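Local coordinates for periplasmic binding protein (Thermotoga lettingae TMO, PDB 4RY8) that binds 5-methylthioribose between two lobes and, as a periplasmic solute-binding protein, probably delivers this sugar to a membrane transporter, at residues 140-145 and 171-176; 15-20 and 47-52; 262-267 and 314-319; 21-26 and 58-63. One frame throughout, in Å; residues are numbered along the deposited sequence.

The chain folds into two alpha/beta lobes with the sugar between them. Interactions 2, 3 and 4 belong to one lobe. Interaction 1 lies in the other, its centre about 33 Å from that of interaction 2. Along the chain interactions 2 and 4 come first, sharing strand 17-22 with their segments alternating. Interaction 1 follows, then interaction 3. Interaction 3 touches interaction 2 where Ile18 packs on Ala266. Interactions 1 and 2 pair the strands of two beta-alpha-beta units, 137-142/148-163/167-173 and 17-22/28-44/47-52. The loops after strands 17-22 and 167-173 run toward the sugar. There interactions 1 and 4 meet across the cleft, where Val176 packs on Glu26.

Interaction 1. Residues 140-145 and 171-176; sequences IYVNVG and AKIGAV
The ring of Tyr141 carries CB of Asn143 on one face, 3.6 Å above the ring plane and offset toward the rim. Lys172 approaches the same ring obliquely, with its CG 3.8 Å from Tyr141 CD2. The two side chains lie alongside each other, both with CG anti to the backbone N, and the lysine chain runs on extended. The amide of Asn143 is turned so that its ND2 donates to Tyr141 OH at 3.0 Å, almost straight (168°) and in the amide plane. ND2 also bonds Leu150 O, and Tyr141 OH bonds Asp154, so ND2 and the hydroxyl both have partners.

The backbones form a parallel ladder. Tyr141 gives its N-H to Ala171 O (2.7 Å) and takes one at its O from Ile173 N (2.8 Å). Asn143 N closes the ladder on Ile173 O at a more bent angle. Beyond it the regular ladder ends. A water bridges Asn143 O and Gly174 O, and Val144 CG2 meets Val176 CG2 at 3.9 Å, the side chains crossing at about a right angle. Gly174 has phi 121°, where a side chain would jam against the preceding carbonyl. On the other side of the sheet, Ile173 CD1 meets Ile140 CG2 at 3.8 Å, and Ile173 CG1 meets Val142 CG2 at 3.9 Å.

This is the strand pairing of a beta-alpha-beta crossover. The connecting helix 148-163 supplies Asp154 and Trp157 on the Tyr141 side. Helix 180-194 covers Ile140, Val142 and Ile173. Strand 200-203 continues the sheet beyond 137-142, while 167-173 is an edge strand within this chain, with Val176 close to the bound sugar.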
loop_
_atom_site.group_PDB
_atom_site.type_symbol
_atom_site.label_atom_id
_atom_site.label_comp_id
_atom_site.label_asym_id
_atom_site.label_seq_id
_atom_site.Cartn_x
_atom_site.Cartn_y
_atom_site.Cartn_z
ATOM N N ILE C 140 -7.199 20.105 4.939
ATOM C CA ILE C 140 -8.458 20.217 4.149
ATOM C C ILE C 140 -8.567 19.035 3.203
ATOM O O ILE C 140 -7.780 18.869 2.288
ATOM C CB ILE C 140 -8.588 21.550 3.398
ATOM C CG1 ILE C 140 -8.608 22.701 4.454
ATOM C CG2 ILE C 140 -9.846 21.556 2.500
ATOM C CD1 ILE C 140 -8.406 24.094 3.928
ATOM N N TYR C 141 -9.546 18.180 3.455
ATOM C CA TYR C 141 -9.723 16.929 2.705
ATOM C C TYR C 141 -10.762 17.161 1.623
ATOM O O TYR C 141 -11.915 17.527 1.911
ATOM C CB TYR C 141 -10.250 15.880 3.658
ATOM C CG TYR C 141 -10.526 14.488 3.115
ATOM C CD1 TYR C 141 -9.648 13.841 2.248
ATOM C CD2 TYR C 141 -11.580 13.757 3.605
ATOM C CE1 TYR C 141 -9.905 12.570 1.816
ATOM C CE2 TYR C 141 -11.831 12.485 3.176
ATOM C CZ TYR C 141 -10.968 11.883 2.303
ATOM O OH TYR C 141 -11.199 10.603 1.935
ATOM N N VAL C 142 -10.397 16.890 0.379
ATOM C CA VAL C 142 -11.343 17.090 -0.723
ATOM C C VAL C 142 -11.688 15.747 -1.354
ATOM O O VAL C 142 -10.862 15.093 -2.047
ATOM C CB VAL C 142 -10.840 18.043 -1.769
ATOM C CG1 VAL C 142 -12.011 18.520 -2.611
ATOM C CG2 VAL C 142 -10.059 19.202 -1.158
ATOM N N ASN C 143 -12.901 15.305 -1.043
ATOM C CA ASN C 143 -13.390 14.028 -1.505
ATOM C C ASN C 143 -14.843 13.950 -1.167
ATOM O O ASN C 143 -15.334 14.762 -0.372
ATOM C CB ASN C 143 -12.632 12.881 -0.815
ATOM C CG ASN C 143 -12.791 11.548 -1.521
ATOM O OD1 ASN C 143 -13.170 11.471 -2.702
ATOM N ND2 ASN C 143 -12.479 10.491 -0.816
ATOM N N VAL C 144 -15.527 12.996 -1.808
ATOM C CA VAL C 144 -16.976 12.792 -1.645
ATOM C C VAL C 144 -17.297 11.307 -1.706
ATOM O O VAL C 144 -16.603 10.548 -2.384
ATOM C CB VAL C 144 -17.755 13.504 -2.777
ATOM C CG1 VAL C 144 -17.123 14.826 -3.113
ATOM C CG2 VAL C 144 -17.808 12.689 -4.058
ATOM N N GLY C 145 -18.348 10.889 -1.002
ATOM C CA GLY C 145 -18.787 9.504 -1.017
ATOM C C GLY C 145 -19.586 9.135 -2.249
ATOM O O GLY C 145 -19.876 9.985 -3.091
ATOM N N ALA C 171 -11.333 20.105 7.686
ATOM C CA ALA C 171 -12.512 20.223 6.815
ATOM C C ALA C 171 -12.520 19.131 5.764
ATOM O O ALA C 171 -11.432 18.688 5.291
ATOM C CB ALA C 171 -12.599 21.582 6.139
ATOM N N LYS C 172 -13.737 18.672 5.442
ATOM C CA LYS C 172 -14.052 17.845 4.255
ATOM C C LYS C 172 -14.909 18.608 3.232
ATOM O O LYS C 172 -16.032 19.018 3.525
ATOM C CB LYS C 172 -14.854 16.591 4.658
ATOM C CG LYS C 172 -14.966 15.551 3.547
ATOM C CD LYS C 172 -15.665 14.270 4.007
ATOM C CE LYS C 172 -16.049 13.476 2.810
ATOM N NZ LYS C 172 -16.225 12.058 3.107
ATOM N N ILE C 173 -14.426 18.765 2.010
ATOM C CA ILE C 173 -15.217 19.492 1.015
ATOM C C ILE C 173 -15.219 18.733 -0.273
ATOM O O ILE C 173 -14.401 17.793 -0.488
ATOM C CB ILE C 173 -14.700 20.940 0.809
ATOM C CG1 ILE C 173 -13.292 20.940 0.258
ATOM C CG2 ILE C 173 -14.772 21.746 2.103
ATOM C CD1 ILE C 173 -12.733 22.335 0.090
ATOM N N GLY C 174 -16.110 19.152 -1.154
ATOM C CA GLY C 174 -16.182 18.576 -2.470
ATOM C C GLY C 174 -17.500 17.939 -2.859
ATOM O O GLY C 174 -18.185 17.296 -2.047
ATOM N N ALA C 175 -17.844 18.157 -4.124
ATOM C CA ALA C 175 -18.954 17.507 -4.788
ATOM C C ALA C 175 -18.576 17.320 -6.239
ATOM O O ALA C 175 -17.821 18.118 -6.809
ATOM C CB ALA C 175 -20.214 18.351 -4.664
ATOM N N VAL C 176 -19.115 16.273 -6.842
ATOM C CA VAL C 176 -18.911 15.990 -8.254
ATOM C C VAL C 176 -20.103 16.579 -9.010
ATOM O O VAL C 176 -21.210 16.098 -8.875
ATOM C CB VAL C 176 -18.838 14.464 -8.513
ATOM C CG1 VAL C 176 -18.756 14.177 -10.013
ATOM C CG2 VAL C 176 -17.663 13.861 -7.760
HETATM O O HOH W 1 -17.387 16.451 0.065
#

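Interaction 2. Residues 15-20 and 47-52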
loop_
_atom_site.group_PDB
_atom_site.type_symbol
_atom_site.label_atom_id
_atom_site.label_comp_id
_atom_site.label_asym_id
_atom_site.label_seq_id
_atom_site.Cartn_x
_atom_site.Cartn_y
_atom_site.Cartn_z
ATOM N N ASN C 15 -17.707 -6.429 -36.821
ATOM C CA ASN C 15 -18.902 -7.074 -36.257
ATOM C C ASN C 15 -18.878 -7.165 -34.748
ATOM O O ASN C 15 -19.936 -7.162 -34.126
ATOM C CB ASN C 15 -19.095 -8.491 -36.802
ATOM C CG ASN C 15 -19.492 -8.515 -38.260
ATOM O OD1 ASN C 15 -19.409 -9.557 -38.910
ATOM N ND2 ASN C 15 -19.914 -7.369 -38.790
ATOM N N VAL C 16 -17.685 -7.265 -34.158
ATOM C CA VAL C 16 -17.548 -7.242 -32.687
ATOM C C VAL C 16 -17.864 -5.845 -32.154
ATOM O O VAL C 16 -17.109 -4.882 -32.412
ATOM C CB VAL C 16 -16.125 -7.630 -32.215
ATOM C CG1 VAL C 16 -16.035 -7.579 -30.676
ATOM C CG2 VAL C 16 -15.751 -9.004 -32.750
ATOM N N ARG C 17 -18.972 -5.736 -31.413
ATOM C CA ARG C 17 -19.405 -4.455 -30.860
ATOM C C ARG C 17 -19.244 -4.438 -29.348
ATOM O O ARG C 17 -19.743 -5.307 -28.657
ATOM C CB ARG C 17 -20.856 -4.161 -31.260
ATOM C CG ARG C 17 -21.006 -3.848 -32.755
ATOM C CD ARG C 17 -22.442 -3.600 -33.175
ATOM N NE ARG C 17 -23.281 -4.742 -32.801
ATOM C CZ ARG C 17 -24.419 -4.670 -32.112
ATOM N NH1 ARG C 17 -24.933 -3.497 -31.739
ATOM N NH2 ARG C 17 -25.064 -5.784 -31.813
ATOM N N ILE C 18 -18.536 -3.430 -28.848
ATOM C CA ILE C 18 -18.261 -3.272 -27.423
ATOM C C ILE C 18 -18.784 -1.902 -26.982
ATOM O O ILE C 18 -18.392 -0.871 -27.541
ATOM C CB ILE C 18 -16.746 -3.378 -27.147
ATOM C CG1 ILE C 18 -16.245 -4.792 -27.476
ATOM C CG2 ILE C 18 -16.391 -2.997 -25.717
ATOM C CD1 ILE C 18 -14.755 -4.828 -27.711
ATOM N N ALA C 19 -19.661 -1.902 -25.977
ATOM C CA ALA C 19 -20.251 -0.677 -25.451
ATOM C C ALA C 19 -19.552 -0.209 -24.187
ATOM O O ALA C 19 -19.345 -0.978 -23.243
ATOM C CB ALA C 19 -21.739 -0.884 -25.165
ATOM N N LEU C 20 -19.225 1.068 -24.159
ATOM C CA LEU C 20 -18.593 1.683 -23.022
ATOM C C LEU C 20 -19.640 2.572 -22.414
ATOM O O LEU C 20 -20.080 3.544 -23.037
ATOM C CB LEU C 20 -17.373 2.517 -23.463
ATOM C CG LEU C 20 -16.785 3.406 -22.369
ATOM C CD1 LEU C 20 -16.345 2.622 -21.123
ATOM C CD2 LEU C 20 -15.606 4.204 -22.873
ATOM N N THR C 47 -15.612 -2.442 -33.200
ATOM C CA THR C 47 -16.501 -1.294 -33.117
ATOM C C THR C 47 -16.775 -0.962 -31.658
ATOM O O THR C 47 -17.261 -1.810 -30.900
ATOM C CB THR C 47 -17.819 -1.611 -33.846
ATOM O OG1 THR C 47 -17.526 -1.903 -35.220
ATOM C CG2 THR C 47 -18.796 -0.459 -33.782
ATOM N N LEU C 48 -16.424 0.262 -31.267
ATOM C CA LEU C 48 -16.637 0.750 -29.920
ATOM C C LEU C 48 -17.783 1.737 -29.923
ATOM O O LEU C 48 -17.754 2.724 -30.648
ATOM C CB LEU C 48 -15.369 1.422 -29.373
ATOM C CG LEU C 48 -15.408 2.101 -27.998
ATOM C CD1 LEU C 48 -15.794 1.109 -26.903
ATOM C CD2 LEU C 48 -14.061 2.754 -27.703
ATOM N N LEU C 49 -18.793 1.454 -29.105
ATOM C CA LEU C 49 -19.916 2.353 -28.870
ATOM C C LEU C 49 -19.721 2.965 -27.486
ATOM O O LEU C 49 -19.171 2.320 -26.591
ATOM C CB LEU C 49 -21.254 1.579 -28.916
ATOM C CG LEU C 49 -21.545 0.736 -30.158
ATOM C CD1 LEU C 49 -22.812 -0.084 -29.990
ATOM C CD2 LEU C 49 -21.653 1.624 -31.385
ATOM N N GLU C 50 -20.199 4.195 -27.312
ATOM C CA GLU C 50 -19.914 5.006 -26.137
ATOM C C GLU C 50 -21.228 5.638 -25.673
ATOM O O GLU C 50 -22.022 6.116 -26.482
ATOM C CB GLU C 50 -18.894 6.106 -26.498
ATOM C CG GLU C 50 -17.966 5.744 -27.659
ATOM C CD GLU C 50 -16.948 6.822 -28.021
ATOM O OE1 GLU C 50 -17.205 8.027 -27.761
ATOM O OE2 GLU C 50 -15.884 6.452 -28.587
ATOM N N ALA C 51 -21.470 5.635 -24.378
ATOM C CA ALA C 51 -22.627 6.347 -23.824
ATOM C C ALA C 51 -22.178 6.872 -22.473
ATOM O O ALA C 51 -21.457 6.189 -21.753
ATOM C CB ALA C 51 -23.801 5.409 -23.680
ATOM N N THR C 52 -22.536 8.099 -22.133
ATOM C CA THR C 52 -22.054 8.672 -20.888
ATOM C C THR C 52 -23.260 9.258 -20.232
ATOM O O THR C 52 -24.010 9.992 -20.865
ATOM C CB THR C 52 -20.949 9.732 -21.135
ATOM O OG1 THR C 52 -19.864 9.146 -21.881
ATOM C CG2 THR C 52 -20.430 10.329 -19.855
#
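The packed part of this strand pair is the side of Ile18, Leu20 and Leu48, where Ile18 and Leu20 are buried. The start of the other side, at Arg17 and Thr47, is partly exposed. On the packed side, chi1 176° and chi2 59° of Leu48 together bring its CD1 over the neighbouring strand. Leu48 CD1 sits 3.3 Å from Ile18 O and 4.0 Å from Leu20 CB. Helix 28-44 closes over this side through Leu34, Ala37 and Ala41. That helix connects the two strands, making a beta-alpha-beta unit of a Rossmann-like lobe. Ile18 also packs on Ala266 of helix 255-270.

Five backbone hydrogen bonds zip strand 17-20 and the end of its leading loop to strand 47-52 in parallel. Thr47 N starts the series on Val16 O at 3.0 Å. Ile18 then uses both its N-H and its C=O, to Thr47 O and from Leu49 N. Leu20 does the same: Leu20 N reaches Leu49 O at 2.7 Å from above the carbonyl plane, whereas Ala51 N lies nearly along the Leu20 C=O axis.

On the more exposed side Arg17 and Thr47 lie alongside, with Arg17 CG 4.0 Å from Thr47 CB. The arginine chain bends at chi3 (-56°), and its NH2 leaves the pair to bond Gln70 O, while Thr47 OG1 bonds Lys14 O. Further along, Phe67 of helix 57-69 covers Ala19, Leu49 and Ala51.

Strand 47-52 is one of the two edge strands of its sheet within the chain. Glu50 stands on the Leu48 side but is largely exposed, turning OE2 to Gln38 NE2 of helix 28-44. Little of Glu50 is covered by strand 17-20.

Interaction 3. Residues 262-267 and 314-319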
loop_
_atom_site.group_PDB
_atom_site.type_symbol
_atom_site.label_atom_id
_atom_site.label_comp_id
_atom_site.label_asym_id
_atom_site.label_seq_id
_atom_site.Cartn_x
_atom_site.Cartn_y
_atom_site.Cartn_z
ATOM N N ALA C 262 -9.142 -1.447 -20.773
ATOM C CA ALA C 262 -10.562 -1.778 -20.614
ATOM C C ALA C 262 -11.124 -2.366 -21.890
ATOM O O ALA C 262 -11.916 -3.299 -21.827
ATOM C CB ALA C 262 -11.370 -0.553 -20.172
ATOM N N VAL C 263 -10.676 -1.857 -23.048
ATOM C CA VAL C 263 -11.172 -2.366 -24.314
ATOM C C VAL C 263 -10.591 -3.741 -24.585
ATOM O O VAL C 263 -11.326 -4.642 -25.022
ATOM C CB VAL C 263 -10.904 -1.384 -25.468
ATOM C CG1 VAL C 263 -11.103 -2.033 -26.839
ATOM C CG2 VAL C 263 -11.809 -0.174 -25.286
ATOM N N ARG C 264 -9.285 -3.893 -24.319
ATOM C CA ARG C 264 -8.587 -5.169 -24.488
ATOM C C ARG C 264 -9.232 -6.246 -23.708
ATOM O O ARG C 264 -9.339 -7.344 -24.209
ATOM C CB ARG C 264 -7.141 -5.123 -23.991
ATOM C CG ARG C 264 -6.146 -4.854 -25.067
ATOM C CD ARG C 264 -4.795 -5.479 -24.763
ATOM N NE ARG C 264 -4.237 -5.168 -23.441
ATOM C CZ ARG C 264 -3.846 -3.962 -23.042
ATOM N NH1 ARG C 264 -3.982 -2.887 -23.813
ATOM N NH2 ARG C 264 -3.296 -3.834 -21.853
ATOM N N ALA C 265 -9.609 -5.941 -22.454
ATOM C CA ALA C 265 -10.267 -6.909 -21.585
ATOM C C ALA C 265 -11.581 -7.350 -22.182
ATOM O O ALA C 265 -11.902 -8.544 -22.210
ATOM C CB ALA C 265 -10.493 -6.336 -20.180
ATOM N N ALA C 266 -12.365 -6.359 -22.592
ATOM C CA ALA C 266 -13.643 -6.604 -23.200
ATOM C C ALA C 266 -13.459 -7.511 -24.399
ATOM O O ALA C 266 -14.154 -8.501 -24.549
ATOM C CB ALA C 266 -14.268 -5.304 -23.624
ATOM N N ALA C 267 -12.492 -7.181 -25.246
ATOM C CA ALA C 267 -12.287 -7.941 -26.476
ATOM C C ALA C 267 -11.800 -9.356 -26.170
ATOM O O ALA C 267 -12.175 -10.301 -26.850
ATOM C CB ALA C 267 -11.306 -7.217 -27.393
ATOM N N LEU C 314 -0.799 -6.074 -19.282
ATOM C CA LEU C 314 -1.917 -6.919 -18.876
ATOM C C LEU C 314 -2.836 -7.303 -20.043
ATOM O O LEU C 314 -3.150 -6.476 -20.876
ATOM C CB LEU C 314 -2.788 -6.179 -17.848
ATOM C CG LEU C 314 -2.210 -5.982 -16.456
ATOM C CD1 LEU C 314 -3.025 -4.939 -15.714
ATOM C CD2 LEU C 314 -2.192 -7.297 -15.698
ATOM N N VAL C 315 -3.291 -8.553 -20.060
ATOM C CA VAL C 315 -4.297 -9.048 -21.003
ATOM C C VAL C 315 -3.892 -8.912 -22.467
ATOM O O VAL C 315 -4.517 -8.175 -23.235
ATOM C CB VAL C 315 -5.678 -8.390 -20.787
ATOM C CG1 VAL C 315 -6.729 -9.088 -21.631
ATOM C CG2 VAL C 315 -6.064 -8.481 -19.318
ATOM N N TRP C 316 -2.857 -9.654 -22.846
ATOM C CA TRP C 316 -2.401 -9.702 -24.221
ATOM C C TRP C 316 -2.326 -11.158 -24.709
ATOM O O TRP C 316 -1.240 -11.633 -25.081
ATOM C CB TRP C 316 -1.012 -9.053 -24.328
ATOM C CG TRP C 316 -0.987 -7.539 -24.242
ATOM C CD1 TRP C 316 -0.633 -6.785 -23.167
ATOM C CD2 TRP C 316 -1.294 -6.623 -25.289
ATOM N NE1 TRP C 316 -0.727 -5.450 -23.468
ATOM C CE2 TRP C 316 -1.127 -5.324 -24.769
ATOM C CE3 TRP C 316 -1.707 -6.773 -26.616
ATOM C CZ2 TRP C 316 -1.350 -4.182 -25.527
ATOM C CZ3 TRP C 316 -1.925 -5.639 -27.374
ATOM C CH2 TRP C 316 -1.748 -4.356 -26.825
ATOM N N PRO C 317 -3.470 -11.874 -24.733
ATOM C CA PRO C 317 -3.419 -13.248 -25.245
ATOM C C PRO C 317 -2.781 -13.292 -26.628
ATOM O O PRO C 317 -2.776 -12.286 -27.346
ATOM C CB PRO C 317 -4.897 -13.686 -25.305
ATOM C CG PRO C 317 -5.712 -12.514 -24.860
ATOM C CD PRO C 317 -4.799 -11.526 -24.195
ATOM N N GLU C 318 -2.243 -14.438 -27.009
ATOM C CA GLU C 318 -1.450 -14.495 -28.226
ATOM C C GLU C 318 -2.220 -13.993 -29.429
ATOM O O GLU C 318 -1.709 -13.187 -30.218
ATOM C CB GLU C 318 -0.970 -15.925 -28.496
ATOM C CG GLU C 318 0.012 -16.456 -27.471
ATOM C CD GLU C 318 1.184 -15.524 -27.252
ATOM O OE1 GLU C 318 1.679 -15.480 -26.109
ATOM O OE2 GLU C 318 1.600 -14.836 -28.215
ATOM N N TRP C 319 -3.445 -14.490 -29.576
ATOM C CA TRP C 319 -4.282 -14.134 -30.721
ATOM C C TRP C 319 -4.594 -12.638 -30.812
ATOM O O TRP C 319 -4.683 -12.077 -31.895
ATOM C CB TRP C 319 -5.570 -14.973 -30.716
ATOM C CG TRP C 319 -6.480 -14.753 -29.537
ATOM C CD1 TRP C 319 -6.534 -15.491 -28.382
ATOM C CD2 TRP C 319 -7.486 -13.743 -29.416
ATOM N NE1 TRP C 319 -7.497 -14.982 -27.546
ATOM C CE2 TRP C 319 -8.098 -13.912 -28.154
ATOM C CE3 TRP C 319 -7.922 -12.706 -30.240
ATOM C CZ2 TRP C 319 -9.139 -13.102 -27.715
ATOM C CZ3 TRP C 319 -8.953 -11.877 -29.774
ATOM C CH2 TRP C 319 -9.538 -12.090 -28.519
#
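The guanidinium of Arg264 lies flat on the indole of Trp316, centres 3.9 Å apart and planes 11° from parallel. Arg264 CD sits over the six-membered ring of Trp316, 3.5 Å from its centroid, as a CH-pi contact. The bend of the arginine chain at chi3 (-52°) lets CD and the guanidinium share this one indole face.

The guanidinium edge points to the backbone. NE and NH2 grip Leu314 O side-on, both in plane. The bond from Arg264 NH2 to Leu314 O is the shorter and straighter (2.8 Å, 155°). Arg264 NE also makes a weak bond to Val315 O at 3.0 Å.

The contact ties the C-terminal tail, leading into helix 318-326, to helix 255-270 of the lobe built on sheet strands 17-22 and 47-52. Pro317 is the N-cap of that last helix. An alanine in place of Arg264 would lose the stack and the grip on Leu314 O, and would probably loosen the tail against the helix.

Val315 CG1 rests 4.2 Å from Ala265 CA. The Trp319 ring turns its edge to the helix, with Trp319 CH2 3.6 Å from Ala267 O, while its NE1 bonds Glu273. Met40 of helix 28-44 and Leu320 also touch Arg264.

Interaction 4. Residues 21-26 and 58-63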
loop_
_atom_site.group_PDB
_atom_site.type_symbol
_atom_site.label_atom_id
_atom_site.label_comp_id
_atom_site.label_asym_id
_atom_site.label_seq_id
_atom_site.Cartn_x
_atom_site.Cartn_y
_atom_site.Cartn_z
ATOM N N VAL C 21 -20.074 2.226 -21.213
ATOM C CA VAL C 21 -21.113 2.982 -20.537
ATOM C C VAL C 21 -20.491 3.615 -19.318
ATOM O O VAL C 21 -20.090 2.913 -18.391
ATOM C CB VAL C 21 -22.291 2.081 -20.117
ATOM C CG1 VAL C 21 -23.349 2.893 -19.369
ATOM C CG2 VAL C 21 -22.892 1.433 -21.334
ATOM N N ARG C 22 -20.448 4.947 -19.298
ATOM C CA ARG C 22 -19.752 5.680 -18.265
ATOM C C ARG C 22 -20.654 6.510 -17.444
ATOM O O ARG C 22 -21.501 7.165 -17.980
ATOM C CB ARG C 22 -18.779 6.673 -18.896
ATOM C CG ARG C 22 -17.862 6.087 -19.959
ATOM C CD ARG C 22 -17.635 7.122 -21.026
ATOM N NE ARG C 22 -16.487 7.924 -20.692
ATOM C CZ ARG C 22 -16.273 9.183 -21.070
ATOM N NH1 ARG C 22 -17.144 9.901 -21.790
ATOM N NH2 ARG C 22 -15.141 9.733 -20.691
ATOM N N GLU C 23 -20.387 6.596 -16.164
ATOM C CA GLU C 23 -21.132 7.510 -15.301
ATOM C C GLU C 23 -20.687 8.948 -15.517
ATOM O O GLU C 23 -21.500 9.864 -15.523
ATOM C CB GLU C 23 -20.944 7.139 -13.826
ATOM C CG GLU C 23 -21.895 7.878 -12.873
ATOM C CD GLU C 23 -21.548 7.783 -11.362
ATOM O OE1 GLU C 23 -20.676 6.992 -10.926
ATOM O OE2 GLU C 23 -22.160 8.527 -10.567
ATOM N N VAL C 24 -19.393 9.148 -15.714
ATOM C CA VAL C 24 -18.809 10.467 -15.561
ATOM C C VAL C 24 -17.800 10.666 -16.685
ATOM O O VAL C 24 -17.079 9.747 -17.022
ATOM C CB VAL C 24 -18.111 10.568 -14.173
ATOM C CG1 VAL C 24 -17.105 11.717 -14.109
ATOM C CG2 VAL C 24 -19.158 10.710 -13.080
ATOM N N GLY C 25 -17.774 11.851 -17.267
ATOM C CA GLY C 25 -16.833 12.135 -18.347
ATOM C C GLY C 25 -16.053 13.435 -18.231
ATOM O O GLY C 25 -15.273 13.737 -19.126
ATOM N N GLU C 26 -16.217 14.191 -17.139
ATOM C CA GLU C 26 -15.593 15.509 -17.015
ATOM C C GLU C 26 -14.087 15.472 -16.701
ATOM O O GLU C 26 -13.635 14.692 -15.914
ATOM C CB GLU C 26 -16.324 16.382 -15.985
ATOM C CG GLU C 26 -16.161 16.006 -14.528
ATOM C CD GLU C 26 -16.782 17.050 -13.603
ATOM O OE1 GLU C 26 -16.389 18.245 -13.666
ATOM O OE2 GLU C 26 -17.653 16.676 -12.819
ATOM N N ALA C 58 -30.355 6.989 -13.402
ATOM C CA ALA C 58 -31.518 6.479 -14.158
ATOM C C ALA C 58 -31.212 6.464 -15.645
ATOM O O ALA C 58 -31.596 5.536 -16.344
ATOM C CB ALA C 58 -32.769 7.315 -13.887
ATOM N N ARG C 59 -30.518 7.491 -16.118
ATOM C CA ARG C 59 -30.025 7.510 -17.500
ATOM C C ARG C 59 -29.034 6.377 -17.728
ATOM O O ARG C 59 -29.040 5.766 -18.803
ATOM C CB ARG C 59 -29.385 8.856 -17.880
ATOM N N MET C 60 -28.200 6.082 -16.715
ATOM C CA MET C 60 -27.189 5.010 -16.825
ATOM C C MET C 60 -27.811 3.623 -17.064
ATOM O O MET C 60 -27.385 2.888 -17.966
ATOM C CB MET C 60 -26.231 4.987 -15.596
ATOM C CG MET C 60 -24.791 4.557 -15.925
ATOM S SD MET C 60 -23.657 4.552 -14.532
ATOM C CE MET C 60 -22.237 3.783 -15.371
ATOM N N VAL C 61 -28.822 3.296 -16.277
ATOM C CA VAL C 61 -29.596 2.068 -16.430
ATOM C C VAL C 61 -30.231 1.916 -17.817
ATOM O O VAL C 61 -30.117 0.844 -18.422
ATOM C CB VAL C 61 -30.697 2.009 -15.343
ATOM C CG1 VAL C 61 -31.729 0.897 -15.605
ATOM C CG2 VAL C 61 -30.067 1.844 -13.981
ATOM N N THR C 62 -30.900 2.966 -18.324
ATOM C CA THR C 62 -31.453 2.952 -19.703
ATOM C C THR C 62 -30.373 2.771 -20.780
ATOM O O THR C 62 -30.596 2.111 -21.792
ATOM C CB THR C 62 -32.250 4.246 -20.058
ATOM O OG1 THR C 62 -31.349 5.291 -20.460
ATOM C CG2 THR C 62 -33.064 4.737 -18.904
ATOM N N MET C 63 -29.205 3.368 -20.584
ATOM C CA MET C 63 -28.116 3.185 -21.555
ATOM C C MET C 63 -27.659 1.725 -21.595
ATOM O O MET C 63 -27.385 1.179 -22.667
ATOM C CB MET C 63 -26.939 4.129 -21.257
ATOM C CG MET C 63 -27.260 5.598 -21.471
ATOM S SD MET C 63 -26.117 6.815 -20.804
ATOM C CE MET C 63 -26.688 8.263 -21.688
#
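Met60 makes most of this contact. Its chain is extended beyond CG (chi2 179°), so the thioether reaches from the helix to the turn after strand 17-22. The tip comes in first: Met60 CE lies 3.5 Å from Glu23 N and 3.8 Å from Arg22 C. The Met60 and Glu23 side chains cross at about a right angle, with Met60 SD 3.8 Å from Glu23 CB. Further back, Met60 CG meets Val21 CG1 at 4.1 Å, and the same valine methyl packs on Met63 CB at 4.2 Å. The contact is apolar: Val21 crosses Met60 obliquely, and the Met60 methyl lies against the backbone of Arg22 and Glu23.

Glu23 is positioned from the far side. Its CG is anti to the backbone N (chi1 -169°), which carries the carboxylate away from Met60, and OE1 accepts from Gly80 N. The Glu23 side chain is about 7 Å from the bound sugar. It touches His79 and Phe147, two pocket residues, which is consistent with a second-shell place, and Met60 packs against it. An alanine at Met60 would remove the thioether under the turn and is likely to leave Glu23 less firmly held. Arg22 points away from the helix, and its NH1 bonds Thr52 OG1.

Helix 57-69 is the crossover between strands 47-52 and 74-78, a beta-alpha-beta unit, and this part of it packs on strand 17-22 between them. Strand 74-78 borders Val21, giving Ile77 to Met60 and Ile75 to Val21. Leu85 of helix 82-94 also packs on Met60.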